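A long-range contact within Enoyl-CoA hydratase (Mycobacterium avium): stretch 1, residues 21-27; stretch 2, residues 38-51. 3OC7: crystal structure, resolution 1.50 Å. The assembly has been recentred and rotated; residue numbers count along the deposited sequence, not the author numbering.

Stretch 1, residues 21-27: VARLTLN
Stretch 2 38-51: ALVSQLHQGLRDAS

A β-strand ending at L26 packs against a helix that spans residues 38–51 and continues beyond both ends. The two run almost antiparallel, 173° between their N-to-C directions, with axes 9.4 Å apart at closest approach. The strand is extended, phi/psi mostly near -110/120, with L26 at -66/122; the helix is regular, near -62/-43, each NH from Q42 to S51 bonded to the carbonyl four residues earlier. Nearest CA pairs set the register: A22 to A50 at 6.2 Å, L24 to G46 at 6.9 Å, L26 to L39 at 8.1 Å.

No hydrogen bond crosses the interface; apolar packing buries 327 Å², both sides summed. Alternation along the strand brings A22, L24 and L26 to the helix, while T25 directs its CB away. Where the backbones lie closest, two methyls suffice: A22 CB meets A50 CB at 4.0 Å, both pointing toward the opposite stretch.

L24, with the largest covered area, takes the mt rotamer (-55°, 177°) and reaches the helix backbone. Its CD2 lies 3.9 Å from G46 O, and its CD1 lies 4.0 Å from both L47 N and L47 CD2. Glycine suits position 46 because an ideal CB there would fall only 3.0 Å from L24 CD2. L47 starts away from the strand, yet its mt side chain (-68°, 160°) brings its end back.

Farther along, where the L26 and L39 CA atoms are 8.1 Å apart, leucines on both sides meet across the gap. L26, also mt (-53°, 171°), leaves sideways, but its CD2 comes within 4.1 Å of both L39 CD2 and L43 CD2. L39 points toward the strand with chi1 -175° and chi2 141°; L43 leaves sideways with chi1 -92° and chi2 -158°, and its end approaches. Beyond the contact, polar Q45 remains exposed, its NE2 donating to D49 OD1 at 3.0 Å, one helical turn later.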

# COMPACT_ATOMS: atom_id res chain seq x y z
N VAL A 21 2.50 -30.25 -9.50
CA VAL A 21 2.28 -29.04 -10.30
C VAL A 21 1.64 -29.32 -11.67
O VAL A 21 1.98 -30.31 -12.37
CB VAL A 21 3.61 -28.19 -10.44
CG1 VAL A 21 4.75 -29.01 -11.08
CG2 VAL A 21 3.38 -26.87 -11.18
N ALA A 22 0.70 -28.46 -12.06
CA ALA A 22 0.15 -28.42 -13.43
C ALA A 22 0.60 -27.14 -14.16
O ALA A 22 0.54 -26.06 -13.58
CB ALA A 22 -1.39 -28.54 -13.41
N ARG A 23 1.04 -27.27 -15.41
CA ARG A 23 1.45 -26.13 -16.26
C ARG A 23 0.40 -25.87 -17.35
O ARG A 23 0.10 -26.78 -18.14
CB ARG A 23 2.84 -26.38 -16.88
CG ARG A 23 3.44 -25.23 -17.70
CD ARG A 23 4.86 -25.55 -18.17
NE ARG A 23 5.85 -25.29 -17.12
CZ ARG A 23 6.73 -24.29 -17.14
NH1 ARG A 23 6.79 -23.46 -18.18
NH2 ARG A 23 7.57 -24.12 -16.12
N LEU A 24 -0.15 -24.65 -17.37
CA LEU A 24 -1.08 -24.19 -18.43
C LEU A 24 -0.34 -23.20 -19.33
O LEU A 24 0.04 -22.11 -18.87
CB LEU A 24 -2.33 -23.52 -17.81
CG LEU A 24 -3.17 -24.30 -16.79
CD1 LEU A 24 -4.33 -23.48 -16.23
CD2 LEU A 24 -3.71 -25.63 -17.36
N THR A 25 -0.13 -23.56 -20.60
CA THR A 25 0.66 -22.71 -21.52
C THR A 25 -0.22 -22.05 -22.59
O THR A 25 -0.85 -22.74 -23.41
CB THR A 25 1.81 -23.51 -22.24
OG1 THR A 25 2.59 -24.23 -21.27
CG2 THR A 25 2.74 -22.59 -23.11
N LEU A 26 -0.24 -20.72 -22.60
CA LEU A 26 -0.89 -19.95 -23.69
C LEU A 26 -0.12 -20.18 -25.01
O LEU A 26 1.09 -19.92 -25.07
CB LEU A 26 -0.97 -18.44 -23.36
CG LEU A 26 -1.59 -17.99 -22.03
CD1 LEU A 26 -1.38 -16.50 -21.79
CD2 LEU A 26 -3.06 -18.34 -21.96
N ASN A 27 -0.81 -20.68 -26.04
CA ASN A 27 -0.17 -21.13 -27.31
C ASN A 27 -1.02 -20.79 -28.56
O ASN A 27 -1.52 -21.69 -29.27
CB ASN A 27 0.16 -22.64 -27.24
CG ASN A 27 1.03 -23.14 -28.40
OD1 ASN A 27 1.90 -22.42 -28.92
ND2 ASN A 27 0.83 -24.40 -28.77
N ALA A 38 -12.48 -18.80 -27.62
CA ALA A 38 -11.94 -20.15 -27.51
C ALA A 38 -10.79 -20.25 -26.50
O ALA A 38 -10.76 -21.19 -25.69
CB ALA A 38 -11.49 -20.67 -28.89
N LEU A 39 -9.84 -19.31 -26.55
CA LEU A 39 -8.73 -19.33 -25.57
C LEU A 39 -9.24 -19.18 -24.13
O LEU A 39 -8.78 -19.90 -23.22
CB LEU A 39 -7.66 -18.27 -25.90
CG LEU A 39 -6.39 -18.27 -25.04
CD1 LEU A 39 -5.13 -17.97 -25.87
CD2 LEU A 39 -6.50 -17.30 -23.86
N VAL A 40 -10.18 -18.26 -23.92
CA VAL A 40 -10.80 -18.05 -22.59
C VAL A 40 -11.54 -19.30 -22.06
O VAL A 40 -11.32 -19.70 -20.91
CB VAL A 40 -11.71 -16.78 -22.59
CG1 VAL A 40 -12.51 -16.67 -21.30
CG2 VAL A 40 -10.87 -15.52 -22.76
N SER A 41 -12.36 -19.95 -22.88
CA SER A 41 -13.02 -21.22 -22.50
C SER A 41 -12.02 -22.33 -22.12
O SER A 41 -12.22 -23.06 -21.12
CB SER A 41 -13.98 -21.74 -23.60
OG SER A 41 -15.08 -20.86 -23.77
N GLN A 42 -10.95 -22.45 -22.91
CA GLN A 42 -9.91 -23.45 -22.64
C GLN A 42 -9.11 -23.20 -21.35
O GLN A 42 -8.70 -24.16 -20.68
CB GLN A 42 -8.98 -23.66 -23.86
CG GLN A 42 -9.71 -24.35 -25.06
CD GLN A 42 -8.91 -24.37 -26.36
OE1 GLN A 42 -7.69 -24.51 -26.35
NE2 GLN A 42 -9.61 -24.27 -27.49
N LEU A 43 -8.91 -21.92 -20.98
CA LEU A 43 -8.31 -21.60 -19.66
C LEU A 43 -9.21 -21.97 -18.47
O LEU A 43 -8.73 -22.52 -17.45
CB LEU A 43 -7.92 -20.12 -19.56
CG LEU A 43 -6.53 -19.60 -19.91
CD1 LEU A 43 -6.31 -18.25 -19.19
CD2 LEU A 43 -5.43 -20.56 -19.50
N HIS A 44 -10.52 -21.66 -18.55
CA HIS A 44 -11.48 -22.11 -17.53
C HIS A 44 -11.41 -23.66 -17.34
O HIS A 44 -11.32 -24.16 -16.20
CB HIS A 44 -12.93 -21.67 -17.85
CG HIS A 44 -13.25 -20.22 -17.55
ND1 HIS A 44 -13.60 -19.79 -16.28
CD2 HIS A 44 -13.37 -19.14 -18.36
CE1 HIS A 44 -13.86 -18.49 -16.32
NE2 HIS A 44 -13.72 -18.07 -17.57
N GLN A 45 -11.42 -24.42 -18.44
CA GLN A 45 -11.40 -25.89 -18.35
C GLN A 45 -10.07 -26.40 -17.77
O GLN A 45 -10.05 -27.33 -16.95
CB GLN A 45 -11.71 -26.55 -19.71
CG GLN A 45 -11.93 -28.08 -19.65
CD GLN A 45 -13.06 -28.49 -18.70
OE1 GLN A 45 -14.20 -28.02 -18.82
NE2 GLN A 45 -12.76 -29.36 -17.74
N GLY A 46 -8.96 -25.76 -18.16
CA GLY A 46 -7.64 -26.12 -17.60
C GLY A 46 -7.51 -25.92 -16.09
O GLY A 46 -6.93 -26.75 -15.38
N LEU A 47 -8.02 -24.79 -15.60
CA LEU A 47 -8.07 -24.53 -14.15
C LEU A 47 -8.93 -25.55 -13.40
O LEU A 47 -8.56 -25.99 -12.30
CB LEU A 47 -8.54 -23.08 -13.87
CG LEU A 47 -7.62 -21.92 -14.27
CD1 LEU A 47 -8.37 -20.57 -14.40
CD2 LEU A 47 -6.42 -21.80 -13.30
N ARG A 48 -10.05 -25.96 -14.01
CA ARG A 48 -10.92 -26.97 -13.42
C ARG A 48 -10.21 -28.34 -13.35
O ARG A 48 -10.26 -29.03 -12.31
CB ARG A 48 -12.25 -27.04 -14.19
CG ARG A 48 -13.35 -27.81 -13.49
CD ARG A 48 -14.73 -27.60 -14.13
NE ARG A 48 -15.19 -26.21 -14.16
CZ ARG A 48 -15.78 -25.58 -13.14
NH1 ARG A 48 -16.17 -24.32 -13.28
NH2 ARG A 48 -15.98 -26.20 -11.99
N ASP A 49 -9.54 -28.72 -14.44
CA ASP A 49 -8.81 -30.00 -14.49
C ASP A 49 -7.70 -30.06 -13.43
O ASP A 49 -7.52 -31.09 -12.77
CB ASP A 49 -8.22 -30.25 -15.89
CG ASP A 49 -9.29 -30.58 -16.95
OD1 ASP A 49 -10.44 -30.96 -16.60
OD2 ASP A 49 -8.96 -30.47 -18.16
N ALA A 50 -6.95 -28.96 -13.26
CA ALA A 50 -5.95 -28.89 -12.19
C ALA A 50 -6.53 -29.04 -10.77
O ALA A 50 -6.00 -29.81 -9.97
CB ALA A 50 -5.14 -27.59 -12.30
N SER A 51 -7.60 -28.30 -10.45
CA SER A 51 -8.22 -28.38 -9.12
C SER A 51 -8.78 -29.78 -8.78
O SER A 51 -8.76 -30.18 -7.60
CB SER A 51 -9.30 -27.30 -8.96
OG SER A 51 -9.78 -27.22 -7.62